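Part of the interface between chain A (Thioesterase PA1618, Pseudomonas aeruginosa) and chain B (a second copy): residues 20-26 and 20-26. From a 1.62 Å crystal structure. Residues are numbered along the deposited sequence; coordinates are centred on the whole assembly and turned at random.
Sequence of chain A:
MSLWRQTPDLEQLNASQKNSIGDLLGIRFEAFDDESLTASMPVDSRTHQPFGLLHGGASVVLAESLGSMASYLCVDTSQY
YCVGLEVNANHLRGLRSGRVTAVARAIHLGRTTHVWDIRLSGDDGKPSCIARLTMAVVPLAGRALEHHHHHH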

# COMPACT_ATOMS: atom_id res chain seq x y z
N SER A 20 2.21 18.16 -20.27
CA SER A 20 1.77 17.36 -19.14
C SER A 20 2.88 17.37 -18.09
O SER A 20 3.96 17.91 -18.33
CB SER A 20 1.45 15.93 -19.57
OG SER A 20 2.63 15.20 -19.83
N ILE A 21 2.63 16.79 -16.92
CA ILE A 21 3.60 16.91 -15.83
C ILE A 21 4.94 16.26 -16.16
O ILE A 21 6.00 16.73 -15.70
CB ILE A 21 3.01 16.35 -14.50
CG1 ILE A 21 3.91 16.72 -13.30
CG2 ILE A 21 2.76 14.86 -14.60
CD1 ILE A 21 3.27 16.39 -11.96
N GLY A 22 4.93 15.20 -16.95
CA GLY A 22 6.16 14.51 -17.28
C GLY A 22 7.15 15.41 -18.01
O GLY A 22 8.36 15.36 -17.77
N ASP A 23 6.63 16.25 -18.89
CA ASP A 23 7.46 17.22 -19.59
C ASP A 23 7.97 18.28 -18.62
O ASP A 23 9.14 18.66 -18.65
CB ASP A 23 6.66 17.88 -20.71
CG ASP A 23 7.54 18.59 -21.71
OD1 ASP A 23 8.69 18.15 -21.90
OD2 ASP A 23 7.06 19.58 -22.30
N LEU A 24 7.07 18.76 -17.76
CA LEU A 24 7.41 19.75 -16.76
C LEU A 24 8.57 19.28 -15.86
O LEU A 24 9.47 20.06 -15.54
CB LEU A 24 6.18 20.10 -15.91
CG LEU A 24 6.30 21.32 -15.01
CD1 LEU A 24 6.51 22.56 -15.86
CD2 LEU A 24 5.07 21.51 -14.14
N LEU A 25 8.56 18.01 -15.47
CA LEU A 25 9.58 17.50 -14.55
C LEU A 25 10.81 16.92 -15.23
O LEU A 25 11.73 16.47 -14.55
CB LEU A 25 8.97 16.45 -13.61
CG LEU A 25 7.75 16.89 -12.79
CD1 LEU A 25 7.36 15.75 -11.86
CD2 LEU A 25 8.06 18.17 -12.01
N GLY A 26 10.83 16.89 -16.56
CA GLY A 26 11.99 16.37 -17.26
C GLY A 26 12.08 14.86 -17.30
O GLY A 26 13.16 14.30 -17.49
N SER B 20 10.88 24.51 -5.18
CA SER B 20 10.64 23.08 -4.98
C SER B 20 9.41 22.69 -5.81
O SER B 20 8.76 23.55 -6.40
CB SER B 20 10.42 22.76 -3.50
OG SER B 20 9.15 23.20 -3.07
N ILE B 21 9.09 21.40 -5.86
CA ILE B 21 8.02 20.96 -6.76
C ILE B 21 6.66 21.56 -6.40
O ILE B 21 5.82 21.81 -7.29
CB ILE B 21 7.96 19.41 -6.83
CG1 ILE B 21 7.04 18.94 -7.96
CG2 ILE B 21 7.57 18.82 -5.48
CD1 ILE B 21 7.11 17.45 -8.22
N GLY B 22 6.42 21.79 -5.11
CA GLY B 22 5.14 22.33 -4.69
C GLY B 22 4.85 23.69 -5.31
O GLY B 22 3.71 23.99 -5.70
N ASP B 23 5.88 24.51 -5.42
CA ASP B 23 5.74 25.81 -6.07
C ASP B 23 5.50 25.63 -7.57
O ASP B 23 4.65 26.30 -8.16
CB ASP B 23 7.00 26.64 -5.84
CG ASP B 23 6.79 28.11 -6.14
OD1 ASP B 23 5.65 28.59 -5.97
OD2 ASP B 23 7.77 28.77 -6.53
N LEU B 24 6.27 24.73 -8.17
CA LEU B 24 6.14 24.42 -9.58
C LEU B 24 4.71 23.99 -9.95
O LEU B 24 4.17 24.41 -10.98
CB LEU B 24 7.15 23.33 -9.99
CG LEU B 24 7.33 23.11 -11.49
CD1 LEU B 24 7.89 24.37 -12.12
CD2 LEU B 24 8.26 21.95 -11.77
N LEU B 25 4.08 23.19 -9.10
CA LEU B 25 2.75 22.66 -9.40
C LEU B 25 1.60 23.53 -8.89
O LEU B 25 0.44 23.19 -9.10
CB LEU B 25 2.59 21.24 -8.87
CG LEU B 25 3.63 20.22 -9.34
CD1 LEU B 25 3.26 18.85 -8.77
CD2 LEU B 25 3.71 20.19 -10.86
N GLY B 26 1.90 24.62 -8.20
CA GLY B 26 0.86 25.49 -7.70
C GLY B 26 0.14 24.99 -6.46
O GLY B 26 -0.99 25.39 -6.18

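Two copies of a short helix meet across an exact two-fold axis. Their axes come no closer than 12.0 Å and run at 131°, nearer antiparallel than parallel. The contact is wholly apolar, with no hydrogen bond between the stretches, and buries 245 Å² over both sides.

Ser A20 is the N-cap. It is out of reach of the facing stretch, and its OG is hydrogen-bonded elsewhere in the structure. Its carbonyl O accepts from Leu A24 N at 3.3 Å, starting the helix.

Ile A21 is buried and points toward the facing stretch. Both chi angles are t, so the side chain is extended. Its CD1 lies 4.0 Å from CD2 of Leu B25. An apolar chain suits this enclosed position.

Gly A22 has no side chain and makes no contact with the facing stretch. Asp A23 is exposed and also out of reach, so its carboxylate stays clear of the apolar patch.

Leu A24 sits at the symmetric centre of the register, with its CA 8.7 Å from the CA of Leu B24. It points toward the partner and is partly exposed. Chi1 is t and chi2 is p. Its CG packs 3.8 Å from CD2 of Leu B24, and its own CD2 lies 3.8 Å from CD2 of Leu B25. The branched apolar end suits a place where it meets two leucines.

Leu A25 leaves its backbone sideways, but its end comes nearer to the facing stretch. With chi1 m and chi2 t, its CD2 reaches two partners: CD1 of Ile B21 at 4.0 Å and CD2 of Leu B24 at 3.8 Å. It is buried, which suits an apolar side chain. These contacts mirror those made by Leu B25, as the two-fold requires.

Gly A26 follows the helix in a Schellman motif. Its phi of 78° favours glycine. Its N bonds back to O of Asp A23 at 3.2 Å, and it makes no contact with the facing stretch.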